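Local coordinates for protein 2-dehydropantoate 2-reductase (Bacillus subtilis, PDB 3EGO) that probably catalyses the NADPH-dependent reduction of 2-dehydropantoate (ketopantoate) to (R)-pantoate, the second step in making pantoate for pantothenate biosynthesis, at residues A[181-186]-A[233-238]; A[196-201]-A[244-249]. All blocks are in the same frame, centred on the assembly; numbering follows the deposited sequence.

Overall arrangement
Both contacts lie in the helical C-terminal domain and tie helix 174-195, or the turn that follows it, to the region of helix 228-241 and the link beyond it. Contact 1 joins two helices by apolar side chains and an arginine; contact 2 joins a turn to the lead-in of helix 248-255 by one backbone bond, a water and the Lys198 chain. Their centres are about 13 Å apart and their nearest atoms about 5 Å, without touching. By similarity, contact 1 carries the proton donor Lys181 and the substrate residue Asn185, and contact 2 the substrate residues Asn199 and Ser248. The Lys181 side chain is about 4 Å from that of Asn100, a probable NADP and substrate residue.

Contact 1. Residues A[181-186]-A[233-238]; sequences KLIVNA and ERVQAV
Arg234 opens the contact by laying its guanidinium against Val184, whose CG2 sits 3.4 Å above the plane, over its centre. Arg234 CG is anti to the backbone N (chi1 -177°), and the chain then bends at chi3. Lys181 CA lies at the edge of the guanidinium, near its plane, 4.0 Å from Arg234 NH2. The same NH2 hydrogen-bonds the carbonyl O of Gly180, so the arginine is held by a polar bond as well as by its face. One residue on, Val235 presents CG2 to two partners, approaching Ile183 CG1 at 4.2 Å and Val184 CG2 at 4.3 Å. Val238, a turn after Arg234, brings CG1 to 4.1 Å from Val184 CG1, the two side chains crossing at about a right angle. Val184 therefore divides its branches, CG2 serving Arg234 and Val235 while CG1 serves Val238. Away from this interface, Lys181 NZ donates to a lone pair of Asn185 OD1 at 3.0 Å, linking the probable proton donor to a probable substrate residue. The helix segments cross at -58° with axes 9.4 Å apart; helix 206-223 packs on Ile183 and Val235 through Phe216, and helix 261-274 packs against Leu182, Asn185 and Ala186.

Contact 2. Residues A[196-201]-A[244-249]; sequences QVKNGE and ENRSSM
Asn199 and Asn245 supply the direct hydrogen bond between the two segments: Asn199 N donates to Asn245 O at 3.1 Å, nearly straight at 169° and almost in line with the carbonyl. A water makes the second link. It donates to Val197 O and to Asn199 OD1 (2.9 Å) and accepts from Ser247 N (2.8 Å), bridging the segments where OD1 and Ser247 N stand 3.7 Å apart. The Asn199 side chain is fixed at both ends of its amide, since ND2 bonds Thr242 OG1; CG is anti to the carbonyl carbon (chi1 -70°), and OD1 lies 3.7 Å from Ser247 CB. Van der Waals packing falls mainly to Lys198. Its aliphatic chain runs past the Glu244 carbonyl, with CG 3.6 Å from Glu244 O, and the same CG meets Arg246 CG at 4.1 Å. Lys198 NZ and Glu244 OE1 are 4.5 Å apart, too far for a salt bridge, though the opposite charges may attract weakly. Capping completes the set. Ser247 is the N-cap of helix 248-255, its OG bonding Leu250 N and also Thr192 OG1 of helix 174-195. The type I beta turn from Lys198 to Glu201 and the lead-in to this helix lie side by side, consistent with Asn199 and Ser248 both belonging to the ketopantoate site, as inferred by similarity.

Contact 1. Residues A[181-186]-A[233-238]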
ATOM      1  N   LYS A 181     -11.041  -3.880 -21.771  1.00 28.11           N
ATOM      2  CA  LYS A 181      -9.964  -2.974 -21.363  1.00 29.96           C
ATOM      3  C   LYS A 181      -9.918  -2.904 -19.822  1.00 28.85           C
ATOM      4  O   LYS A 181      -8.851  -2.820 -19.227  1.00 28.81           O
ATOM      5  CB  LYS A 181     -10.208  -1.591 -21.975  1.00 29.94           C
ATOM      6  CG  LYS A 181      -9.196  -0.492 -21.547  1.00 38.44           C
ATOM      7  CD  LYS A 181      -9.380   0.806 -22.372  1.00 33.59           C
ATOM      8  CE  LYS A 181      -8.911   2.032 -21.579  1.00 49.77           C
ATOM      9  NZ  LYS A 181      -7.567   1.790 -20.969  1.00 52.36           N
ATOM     10  N   LEU A 182     -11.085  -2.939 -19.185  1.00 27.26           N
ATOM     11  CA  LEU A 182     -11.138  -2.857 -17.716  1.00 27.59           C
ATOM     12  C   LEU A 182     -10.402  -4.018 -17.041  1.00 31.36           C
ATOM     13  O   LEU A 182      -9.643  -3.789 -16.095  1.00 30.51           O
ATOM     14  CB  LEU A 182     -12.594  -2.751 -17.214  1.00 26.81           C
ATOM     15  CG  LEU A 182     -12.653  -2.400 -15.714  1.00 30.68           C
ATOM     16  CD1 LEU A 182     -13.383  -1.108 -15.457  1.00 39.44           C
ATOM     17  CD2 LEU A 182     -13.274  -3.518 -14.955  1.00 36.02           C
ATOM     18  N   ILE A 183     -10.576  -5.255 -17.533  1.00 31.54           N
ATOM     19  CA  ILE A 183      -9.921  -6.395 -16.876  1.00 33.35           C
ATOM     20  C   ILE A 183      -8.442  -6.159 -16.802  1.00 34.26           C
ATOM     21  O   ILE A 183      -7.815  -6.369 -15.772  1.00 32.03           O
ATOM     22  CB  ILE A 183     -10.198  -7.786 -17.517  1.00 33.47           C
ATOM     23  CG1 ILE A 183      -9.603  -8.898 -16.636  1.00 33.55           C
ATOM     24  CG2 ILE A 183      -9.582  -7.909 -18.914  1.00 33.91           C
ATOM     25  CD1 ILE A 183     -10.145  -8.948 -15.171  1.00 28.90           C
ATOM     26  N   VAL A 184      -7.874  -5.667 -17.892  1.00 35.43           N
ATOM     27  CA  VAL A 184      -6.471  -5.317 -17.902  1.00 31.19           C
ATOM     28  C   VAL A 184      -6.090  -4.219 -16.866  1.00 30.39           C
ATOM     29  O   VAL A 184      -5.190  -4.422 -16.065  1.00 28.76           O
ATOM     30  CB  VAL A 184      -6.050  -4.860 -19.319  1.00 34.11           C
ATOM     31  CG1 VAL A 184      -4.696  -4.241 -19.282  1.00 32.75           C
ATOM     32  CG2 VAL A 184      -6.091  -6.059 -20.298  1.00 31.81           C
ATOM     33  N   ASN A 185      -6.769  -3.080 -16.887  1.00 29.01           N
ATOM     34  CA  ASN A 185      -6.413  -1.982 -15.983  1.00 31.88           C
ATOM     35  C   ASN A 185      -6.559  -2.409 -14.516  1.00 32.94           C
ATOM     36  O   ASN A 185      -5.714  -2.095 -13.676  1.00 33.41           O
ATOM     37  CB  ASN A 185      -7.267  -0.738 -16.267  1.00 30.89           C
ATOM     38  CG  ASN A 185      -7.005  -0.131 -17.658  1.00 34.55           C
ATOM     39  OD1 ASN A 185      -7.822   0.631 -18.166  1.00 40.22           O
ATOM     40  ND2 ASN A 185      -5.880  -0.476 -18.267  1.00 33.12           N
ATOM     41  N   ALA A 186      -7.626  -3.151 -14.222  1.00 29.67           N
ATOM     42  CA  ALA A 186      -7.928  -3.537 -12.841  1.00 29.50           C
ATOM     43  C   ALA A 186      -6.853  -4.465 -12.266  1.00 28.93           C
ATOM     44  O   ALA A 186      -6.579  -4.427 -11.083  1.00 27.60           O
ATOM     45  CB  ALA A 186      -9.310  -4.200 -12.796  1.00 28.72           C
ATOM     46  N   GLU A 233      -4.358 -14.443 -20.432  1.00 44.49           N
ATOM     47  CA  GLU A 233      -3.142 -14.401 -21.249  1.00 45.87           C
ATOM     48  C   GLU A 233      -2.831 -12.974 -21.654  1.00 42.26           C
ATOM     49  O   GLU A 233      -1.688 -12.527 -21.571  1.00 42.96           O
ATOM     50  CB  GLU A 233      -3.269 -15.303 -22.488  1.00 47.62           C
ATOM     51  CG  GLU A 233      -3.077 -16.778 -22.170  1.00 55.68           C
ATOM     52  CD  GLU A 233      -4.022 -17.690 -22.947  1.00 67.84           C
ATOM     53  OE1 GLU A 233      -4.399 -17.347 -24.101  1.00 68.21           O
ATOM     54  OE2 GLU A 233      -4.386 -18.759 -22.392  1.00 72.53           O
ATOM     55  N   ARG A 234      -3.886 -12.278 -22.043  1.00 42.38           N
ATOM     56  CA  ARG A 234      -3.884 -10.879 -22.476  1.00 43.34           C
ATOM     57  C   ARG A 234      -3.334  -9.949 -21.405  1.00 41.08           C
ATOM     58  O   ARG A 234      -2.403  -9.172 -21.650  1.00 40.91           O
ATOM     59  CB  ARG A 234      -5.319 -10.487 -22.828  1.00 43.22           C
ATOM     60  CG  ARG A 234      -5.523  -9.087 -23.360  1.00 47.87           C
ATOM     61  CD  ARG A 234      -6.988  -8.888 -23.788  1.00 47.81           C
ATOM     62  NE  ARG A 234      -7.502  -7.542 -23.508  1.00 58.81           N
ATOM     63  CZ  ARG A 234      -6.814  -6.406 -23.675  1.00 64.61           C
ATOM     64  NH1 ARG A 234      -5.565  -6.428 -24.135  1.00 61.06           N
ATOM     65  NH2 ARG A 234      -7.380  -5.232 -23.390  1.00 61.87           N
ATOM     66  N   VAL A 235      -3.901 -10.046 -20.206  1.00 41.23           N
ATOM     67  CA  VAL A 235      -3.393  -9.302 -19.039  1.00 35.89           C
ATOM     68  C   VAL A 235      -1.877  -9.456 -18.934  1.00 36.34           C
ATOM     69  O   VAL A 235      -1.133  -8.478 -18.837  1.00 33.07           O
ATOM     70  CB  VAL A 235      -4.100  -9.782 -17.721  1.00 35.97           C
ATOM     71  CG1 VAL A 235      -3.439  -9.180 -16.468  1.00 35.41           C
ATOM     72  CG2 VAL A 235      -5.615  -9.472 -17.737  1.00 35.19           C
ATOM     73  N   GLN A 236      -1.403 -10.695 -18.958  1.00 36.90           N
ATOM     74  CA  GLN A 236       0.037 -10.939 -18.869  1.00 39.06           C
ATOM     75  C   GLN A 236       0.759 -10.427 -20.100  1.00 39.80           C
ATOM     76  O   GLN A 236       1.872  -9.870 -20.010  1.00 40.13           O
ATOM     77  CB  GLN A 236       0.313 -12.423 -18.701  1.00 38.00           C
ATOM     78  CG  GLN A 236      -0.304 -13.015 -17.472  1.00 38.04           C
ATOM     79  CD  GLN A 236      -0.246 -14.525 -17.505  1.00 45.40           C
ATOM     80  OE1 GLN A 236      -1.250 -15.189 -17.799  1.00 49.49           O
ATOM     81  NE2 GLN A 236       0.937 -15.078 -17.244  1.00 41.51           N
ATOM     82  N   ALA A 237       0.120 -10.629 -21.247  1.00 42.61           N
ATOM     83  CA  ALA A 237       0.606 -10.082 -22.513  1.00 42.55           C
ATOM     84  C   ALA A 237       0.843  -8.570 -22.438  1.00 42.85           C
ATOM     85  O   ALA A 237       1.933  -8.110 -22.799  1.00 41.89           O
ATOM     86  CB  ALA A 237      -0.355 -10.423 -23.634  1.00 43.25           C
ATOM     87  N   VAL A 238      -0.164  -7.805 -21.975  1.00 42.13           N
ATOM     88  CA  VAL A 238      -0.063  -6.333 -21.946  1.00 42.28           C
ATOM     89  C   VAL A 238       0.948  -5.861 -20.918  1.00 44.33           C
ATOM     90  O   VAL A 238       1.657  -4.861 -21.123  1.00 42.97           O
ATOM     91  CB  VAL A 238      -1.391  -5.657 -21.635  1.00 42.27           C
ATOM     92  CG1 VAL A 238      -1.175  -4.175 -21.372  1.00 39.66           C
ATOM     93  CG2 VAL A 238      -2.394  -5.877 -22.759  1.00 43.77           C
TER

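Contact 2. Residues A[196-201]-A[244-249]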
ATOM      1  N   GLN A 196       4.684  -0.195  -5.951  1.00 29.62           N
ATOM      2  CA  GLN A 196       5.519   0.795  -6.631  1.00 33.82           C
ATOM      3  C   GLN A 196       6.624   0.159  -7.481  1.00 35.77           C
ATOM      4  O   GLN A 196       7.810   0.464  -7.316  1.00 37.99           O
ATOM      5  CB  GLN A 196       6.117   1.788  -5.633  1.00 35.27           C
ATOM      6  CG  GLN A 196       5.096   2.520  -4.816  1.00 33.98           C
ATOM      7  CD  GLN A 196       5.745   3.601  -4.001  1.00 49.02           C
ATOM      8  OE1 GLN A 196       6.952   3.867  -4.146  1.00 44.57           O
ATOM      9  NE2 GLN A 196       4.964   4.232  -3.128  1.00 48.62           N
ATOM     10  N   VAL A 197       6.218  -0.720  -8.384  1.00 34.93           N
ATOM     11  CA  VAL A 197       7.153  -1.371  -9.274  1.00 37.59           C
ATOM     12  C   VAL A 197       6.661  -1.134 -10.690  1.00 38.80           C
ATOM     13  O   VAL A 197       5.488  -0.852 -10.895  1.00 37.62           O
ATOM     14  CB  VAL A 197       7.209  -2.884  -9.001  1.00 35.60           C
ATOM     15  CG1 VAL A 197       7.802  -3.152  -7.610  1.00 35.79           C
ATOM     16  CG2 VAL A 197       5.839  -3.512  -9.180  1.00 34.73           C
ATOM     17  N   LYS A 198       7.558  -1.213 -11.670  1.00 39.02           N
ATOM     18  CA  LYS A 198       7.128  -1.138 -13.062  1.00 38.50           C
ATOM     19  C   LYS A 198       6.279  -2.359 -13.378  1.00 36.53           C
ATOM     20  O   LYS A 198       6.350  -3.354 -12.679  1.00 36.87           O
ATOM     21  CB  LYS A 198       8.347  -1.036 -13.989  1.00 38.58           C
ATOM     22  CG  LYS A 198       8.972   0.366 -13.988  1.00 42.77           C
ATOM     23  CD  LYS A 198      10.498   0.336 -14.047  1.00 45.83           C
ATOM     24  CE  LYS A 198      11.052   1.761 -14.179  1.00 47.23           C
ATOM     25  NZ  LYS A 198      12.537   1.810 -14.409  1.00 54.57           N
ATOM     26  N   ASN A 199       5.482  -2.270 -14.435  1.00 38.73           N
ATOM     27  CA  ASN A 199       4.561  -3.321 -14.833  1.00 38.57           C
ATOM     28  C   ASN A 199       5.219  -4.682 -14.985  1.00 41.90           C
ATOM     29  O   ASN A 199       4.610  -5.700 -14.672  1.00 39.89           O
ATOM     30  CB  ASN A 199       3.884  -2.977 -16.164  1.00 38.05           C
ATOM     31  CG  ASN A 199       2.898  -1.829 -16.055  1.00 38.10           C
ATOM     32  OD1 ASN A 199       2.801  -1.155 -15.032  1.00 38.76           O
ATOM     33  ND2 ASN A 199       2.155  -1.599 -17.131  1.00 36.62           N
ATOM     34  N   GLY A 200       6.442  -4.709 -15.517  1.00 40.37           N
ATOM     35  CA  GLY A 200       7.093  -5.978 -15.785  1.00 41.68           C
ATOM     36  C   GLY A 200       7.380  -6.738 -14.504  1.00 41.81           C
ATOM     37  O   GLY A 200       7.447  -7.963 -14.504  1.00 42.19           O
ATOM     38  N   GLU A 201       7.551  -6.006 -13.408  1.00 40.13           N
ATOM     39  CA  GLU A 201       7.824  -6.645 -12.129  1.00 41.12           C
ATOM     40  C   GLU A 201       6.679  -7.545 -11.660  1.00 38.99           C
ATOM     41  O   GLU A 201       6.895  -8.460 -10.883  1.00 39.35           O
ATOM     42  CB  GLU A 201       8.208  -5.622 -11.050  1.00 42.14           C
ATOM     43  CG  GLU A 201       9.695  -5.346 -10.918  1.00 49.74           C
ATOM     44  CD  GLU A 201      10.109  -5.128  -9.456  1.00 60.32           C
ATOM     45  OE1 GLU A 201      10.717  -4.076  -9.151  1.00 65.15           O
ATOM     46  OE2 GLU A 201       9.803  -6.001  -8.603  1.00 66.40           O
ATOM     47  N   GLU A 244       8.523  -1.780 -18.904  1.00 48.27           N
ATOM     48  CA  GLU A 244       9.345  -0.713 -18.312  1.00 47.23           C
ATOM     49  C   GLU A 244       8.510   0.498 -17.891  1.00 45.80           C
ATOM     50  O   GLU A 244       9.050   1.474 -17.374  1.00 44.31           O
ATOM     51  CB  GLU A 244      10.436  -0.256 -19.305  1.00 49.17           C
ATOM     52  CG  GLU A 244      11.384  -1.357 -19.782  1.00 50.41           C
ATOM     53  CD  GLU A 244      12.259  -1.931 -18.670  1.00 56.58           C
ATOM     54  OE1 GLU A 244      12.374  -1.303 -17.587  1.00 56.42           O
ATOM     55  OE2 GLU A 244      12.846  -3.016 -18.883  1.00 59.39           O
ATOM     56  N   ASN A 245       7.193   0.430 -18.108  1.00 41.83           N
ATOM     57  CA  ASN A 245       6.326   1.550 -17.820  1.00 40.73           C
ATOM     58  C   ASN A 245       5.893   1.541 -16.356  1.00 41.34           C
ATOM     59  O   ASN A 245       5.705   0.472 -15.781  1.00 38.62           O
ATOM     60  CB  ASN A 245       5.053   1.461 -18.648  1.00 41.87           C
ATOM     61  CG  ASN A 245       5.277   1.670 -20.147  1.00 46.57           C
ATOM     62  OD1 ASN A 245       6.339   2.104 -20.601  1.00 45.49           O
ATOM     63  ND2 ASN A 245       4.248   1.369 -20.914  1.00 45.72           N
ATOM     64  N   ARG A 246       5.713   2.736 -15.783  1.00 39.50           N
ATOM     65  CA  ARG A 246       4.983   2.923 -14.540  1.00 38.34           C
ATOM     66  C   ARG A 246       3.500   3.194 -14.866  1.00 36.59           C
ATOM     67  O   ARG A 246       3.174   4.080 -15.671  1.00 34.78           O
ATOM     68  CB  ARG A 246       5.553   4.084 -13.737  1.00 39.42           C
ATOM     69  CG  ARG A 246       6.972   3.878 -13.237  1.00 41.24           C
ATOM     70  CD  ARG A 246       7.295   4.938 -12.192  1.00 44.65           C
ATOM     71  NE  ARG A 246       7.223   6.270 -12.793  1.00 51.33           N
ATOM     72  CZ  ARG A 246       6.981   7.402 -12.135  1.00 54.58           C
ATOM     73  NH1 ARG A 246       6.768   7.395 -10.825  1.00 50.45           N
ATOM     74  NH2 ARG A 246       6.942   8.552 -12.798  1.00 55.53           N
ATOM     75  N   SER A 247       2.604   2.438 -14.242  1.00 32.91           N
ATOM     76  CA  SER A 247       1.201   2.497 -14.628  1.00 31.02           C
ATOM     77  C   SER A 247       0.710   3.887 -14.274  1.00 27.94           C
ATOM     78  O   SER A 247       1.285   4.540 -13.423  1.00 30.65           O
ATOM     79  CB  SER A 247       0.393   1.454 -13.862  1.00 29.65           C
ATOM     80  OG  SER A 247       0.304   1.870 -12.512  1.00 28.35           O
ATOM     81  N   SER A 248      -0.383   4.326 -14.885  1.00 30.08           N
ATOM     82  CA  SER A 248      -0.966   5.629 -14.567  1.00 28.73           C
ATOM     83  C   SER A 248      -1.387   5.788 -13.100  1.00 29.99           C
ATOM     84  O   SER A 248      -1.401   6.904 -12.570  1.00 28.04           O
ATOM     85  CB  SER A 248      -2.187   5.870 -15.435  1.00 32.40           C
ATOM     86  OG  SER A 248      -3.185   4.898 -15.166  1.00 34.74           O
ATOM     87  N   MET A 249      -1.770   4.677 -12.457  1.00 27.06           N
ATOM     88  CA  MET A 249      -2.213   4.741 -11.061  1.00 26.18           C
ATOM     89  C   MET A 249      -1.011   4.869 -10.134  1.00 25.35           C
ATOM     90  O   MET A 249      -1.083   5.554  -9.120  1.00 27.75           O
ATOM     91  CB  MET A 249      -3.104   3.526 -10.692  1.00 24.37           C
ATOM     92  CG  MET A 249      -3.749   3.577  -9.288  1.00 29.25           C
ATOM     93  SD  MET A 249      -5.199   2.423  -9.019  1.00 21.28           S
ATOM     94  CE  MET A 249      -6.289   3.000 -10.281  1.00 29.86           C
TER
HETATM   95  O   HOH W   1       3.797   0.410 -12.781  1.00 31.73           O